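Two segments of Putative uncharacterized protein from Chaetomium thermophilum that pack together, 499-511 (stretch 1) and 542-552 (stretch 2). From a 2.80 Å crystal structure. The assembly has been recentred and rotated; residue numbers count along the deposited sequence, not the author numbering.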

# COMPACT_ATOMS: atom_id res chain seq x y z
N ARG A 499 -2.48 -3.53 35.08
CA ARG A 499 -1.95 -4.25 36.23
C ARG A 499 -0.67 -3.60 36.74
O ARG A 499 0.36 -4.28 36.88
CB ARG A 499 -1.70 -5.71 35.86
CG ARG A 499 -2.82 -6.64 36.27
CD ARG A 499 -2.53 -8.07 35.90
NE ARG A 499 -3.69 -8.93 36.15
CZ ARG A 499 -3.69 -10.25 36.03
NH1 ARG A 499 -2.59 -10.89 35.66
NH2 ARG A 499 -4.79 -10.93 36.28
N PRO A 500 -0.67 -2.30 37.04
CA PRO A 500 0.56 -1.67 37.54
C PRO A 500 1.08 -2.30 38.82
O PRO A 500 2.26 -2.15 39.13
CB PRO A 500 0.16 -0.20 37.75
CG PRO A 500 -1.12 -0.02 37.00
CD PRO A 500 -1.80 -1.35 37.03
N GLU A 501 0.22 -3.00 39.56
CA GLU A 501 0.57 -3.52 40.87
C GLU A 501 1.22 -4.90 40.82
O GLU A 501 2.05 -5.21 41.68
CB GLU A 501 -0.67 -3.56 41.77
CG GLU A 501 -1.91 -4.22 41.15
CD GLU A 501 -3.19 -3.88 41.89
OE1 GLU A 501 -3.10 -3.39 43.04
OE2 GLU A 501 -4.28 -4.10 41.32
N HIS A 502 0.86 -5.72 39.84
CA HIS A 502 1.54 -7.00 39.66
C HIS A 502 2.89 -6.85 38.98
O HIS A 502 3.77 -7.71 39.16
CB HIS A 502 0.67 -7.96 38.85
CG HIS A 502 -0.55 -8.43 39.59
ND1 HIS A 502 -1.64 -7.61 39.83
CD2 HIS A 502 -0.86 -9.63 40.12
CE1 HIS A 502 -2.56 -8.29 40.49
NE2 HIS A 502 -2.11 -9.52 40.68
N MET A 503 3.09 -5.77 38.21
CA MET A 503 4.36 -5.55 37.53
C MET A 503 5.46 -5.19 38.52
O MET A 503 6.58 -5.71 38.43
CB MET A 503 4.21 -4.44 36.50
CG MET A 503 3.24 -4.75 35.37
SD MET A 503 3.90 -5.93 34.18
CE MET A 503 5.22 -4.97 33.45
N VAL A 504 5.15 -4.31 39.47
CA VAL A 504 6.14 -3.84 40.44
C VAL A 504 6.15 -4.75 41.66
O VAL A 504 6.73 -4.42 42.69
CB VAL A 504 5.86 -2.38 40.84
CG1 VAL A 504 5.87 -1.48 39.62
CG2 VAL A 504 4.53 -2.27 41.58
N ALA A 505 5.51 -5.91 41.54
CA ALA A 505 5.42 -6.84 42.66
C ALA A 505 6.82 -7.27 43.11
O ALA A 505 7.76 -7.33 42.32
CB ALA A 505 4.60 -8.07 42.27
N TRP A 506 6.93 -7.57 44.41
CA TRP A 506 8.22 -7.93 44.98
C TRP A 506 8.79 -9.19 44.35
O TRP A 506 10.01 -9.32 44.21
CB TRP A 506 8.07 -8.12 46.49
CG TRP A 506 9.35 -8.44 47.19
CD1 TRP A 506 9.61 -9.53 47.96
CD2 TRP A 506 10.54 -7.65 47.19
NE1 TRP A 506 10.90 -9.48 48.44
CE2 TRP A 506 11.49 -8.33 47.98
CE3 TRP A 506 10.90 -6.44 46.60
CZ2 TRP A 506 12.77 -7.83 48.19
CZ3 TRP A 506 12.17 -5.95 46.81
CH2 TRP A 506 13.09 -6.64 47.60
N THR A 507 7.93 -10.13 43.95
CA THR A 507 8.37 -11.37 43.31
C THR A 507 8.01 -11.40 41.83
O THR A 507 7.90 -12.48 41.25
CB THR A 507 7.75 -12.58 44.02
OG1 THR A 507 6.33 -12.55 43.86
CG2 THR A 507 8.10 -12.57 45.50
N GLY A 508 7.85 -10.23 41.21
CA GLY A 508 7.40 -10.14 39.85
C GLY A 508 8.54 -10.03 38.85
O GLY A 508 9.67 -10.47 39.10
N PRO A 509 8.26 -9.43 37.68
CA PRO A 509 9.28 -9.42 36.61
C PRO A 509 10.52 -8.62 36.95
O PRO A 509 11.63 -9.06 36.62
CB PRO A 509 8.52 -8.83 35.42
CG PRO A 509 7.40 -8.05 36.02
CD PRO A 509 7.00 -8.80 37.25
N TYR A 510 10.38 -7.46 37.59
CA TYR A 510 11.56 -6.68 37.96
C TYR A 510 12.49 -7.51 38.84
O TYR A 510 13.70 -7.58 38.60
CB TYR A 510 11.14 -5.40 38.68
CG TYR A 510 10.65 -4.31 37.76
CD1 TYR A 510 11.54 -3.44 37.15
CD2 TYR A 510 9.30 -4.15 37.49
CE1 TYR A 510 11.11 -2.45 36.30
CE2 TYR A 510 8.85 -3.16 36.64
CZ TYR A 510 9.76 -2.31 36.05
OH TYR A 510 9.32 -1.32 35.21
N ARG A 511 11.93 -8.15 39.87
CA ARG A 511 12.72 -9.01 40.74
C ARG A 511 13.47 -10.07 39.94
O ARG A 511 14.68 -10.27 40.13
CB ARG A 511 11.81 -9.68 41.77
CG ARG A 511 12.55 -10.49 42.83
CD ARG A 511 13.10 -9.62 43.94
NE ARG A 511 12.78 -10.18 45.25
CZ ARG A 511 13.56 -11.00 45.93
NH1 ARG A 511 14.74 -11.38 45.45
NH2 ARG A 511 13.16 -11.46 47.11
N SER A 542 10.61 3.99 40.26
CA SER A 542 9.74 4.96 39.61
C SER A 542 8.39 4.36 39.27
O SER A 542 7.35 5.01 39.43
CB SER A 542 10.41 5.51 38.36
OG SER A 542 9.56 6.44 37.71
N LYS A 543 8.37 3.11 38.79
CA LYS A 543 7.10 2.49 38.47
C LYS A 543 6.27 2.23 39.73
O LYS A 543 5.04 2.33 39.68
CB LYS A 543 7.33 1.19 37.70
CG LYS A 543 7.78 1.40 36.27
CD LYS A 543 6.68 2.02 35.41
CE LYS A 543 7.17 2.32 34.00
NZ LYS A 543 6.11 2.99 33.19
N ILE A 544 6.92 1.91 40.84
CA ILE A 544 6.20 1.83 42.11
C ILE A 544 5.51 3.16 42.40
O ILE A 544 4.31 3.21 42.69
CB ILE A 544 7.17 1.44 43.25
CG1 ILE A 544 7.63 -0.00 43.07
CG2 ILE A 544 6.51 1.60 44.62
CD1 ILE A 544 8.89 -0.33 43.83
N CYS A 545 6.27 4.26 42.31
CA CYS A 545 5.69 5.57 42.59
C CYS A 545 4.52 5.88 41.66
O CYS A 545 3.46 6.34 42.11
CB CYS A 545 6.76 6.65 42.48
SG CYS A 545 8.07 6.50 43.71
N THR A 546 4.68 5.63 40.36
CA THR A 546 3.60 5.90 39.42
C THR A 546 2.37 5.05 39.74
O THR A 546 1.24 5.55 39.70
CB THR A 546 4.07 5.64 37.99
OG1 THR A 546 5.07 6.60 37.63
CG2 THR A 546 2.91 5.73 37.00
N CYS A 547 2.58 3.77 40.05
CA CYS A 547 1.47 2.90 40.41
C CYS A 547 0.71 3.46 41.60
O CYS A 547 -0.52 3.60 41.56
CB CYS A 547 2.00 1.50 40.71
SG CYS A 547 0.81 0.37 41.48
N TYR A 548 1.43 3.81 42.67
CA TYR A 548 0.76 4.32 43.87
C TYR A 548 0.05 5.64 43.60
O TYR A 548 -1.05 5.88 44.10
CB TYR A 548 1.78 4.48 45.00
CG TYR A 548 1.20 5.06 46.27
CD1 TYR A 548 1.10 6.43 46.45
CD2 TYR A 548 0.79 4.23 47.31
CE1 TYR A 548 0.59 6.97 47.61
CE2 TYR A 548 0.27 4.76 48.48
CZ TYR A 548 0.17 6.13 48.62
OH TYR A 548 -0.34 6.67 49.78
N ASP A 549 0.67 6.52 42.81
CA ASP A 549 0.10 7.84 42.53
C ASP A 549 -1.01 7.80 41.50
O ASP A 549 -1.70 8.82 41.32
CB ASP A 549 1.20 8.80 42.07
CG ASP A 549 2.17 9.16 43.17
OD1 ASP A 549 1.78 9.11 44.36
OD2 ASP A 549 3.34 9.50 42.85
N GLY A 550 -1.21 6.68 40.80
CA GLY A 550 -2.26 6.60 39.81
C GLY A 550 -3.64 6.32 40.38
O GLY A 550 -4.64 6.62 39.72
N TYR A 551 -3.71 5.75 41.58
CA TYR A 551 -4.97 5.38 42.20
C TYR A 551 -5.48 6.52 43.08
O TYR A 551 -4.70 7.16 43.79
CB TYR A 551 -4.81 4.11 43.03
CG TYR A 551 -4.43 2.89 42.23
CD1 TYR A 551 -5.02 2.62 41.00
CD2 TYR A 551 -3.47 2.00 42.70
CE1 TYR A 551 -4.67 1.50 40.27
CE2 TYR A 551 -3.11 0.88 41.98
CZ TYR A 551 -3.71 0.63 40.76
OH TYR A 551 -3.36 -0.49 40.03
N GLN A 552 -6.79 6.75 43.04
CA GLN A 552 -7.42 7.80 43.84
C GLN A 552 -8.38 7.23 44.88
O GLN A 552 -9.29 7.94 45.33
CB GLN A 552 -8.14 8.80 42.93
CG GLN A 552 -9.13 8.18 41.96
CD GLN A 552 -9.78 9.21 41.06
OE1 GLN A 552 -9.75 10.41 41.34
NE2 GLN A 552 -10.36 8.75 39.96

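Stretch 1 runs as a short helix, 500-503, then the start of a second helix at Pro 509. Arg 499 is the N-cap residue, and its O accepts weak bonds from His 502 N (3.3 Å) and Met 503 N (3.4 Å). A type I turn from Ala 505 to Gly 508 reverses the chain, closed by Gly 508 N to Ala 505 O at 3.1 Å. Stretch 2 is a regular helix through most of its length, as bonds such as Cys 547 N to Lys 543 O (2.9 Å) attest. The backbones come close at Pro 500 and Cys 547 (CA to CA 5.5 Å) and at Val 504 and Ile 544 (CA to CA 5.9 Å).

No hydrogen bond crosses the interface, so its 357 Å² of buried surface rests on van der Waals packing. Cys 547, chi1 t, lays SG 3.8 Å from Pro 500 CB and 3.9 Å from Glu 501 N. Val 504 points toward the helix and meets two successive residues: its CB lies 3.7 Å from Ile 544 CG1, its CG1 3.6 Å from Lys 543 CB. The aliphatic part of Lys 543 also receives Tyr 510, whose OH is 3.3 Å from Lys 543 CG. Beyond the helix, Tyr 551 OH reaches Pro 500 CD at 3.5 Å.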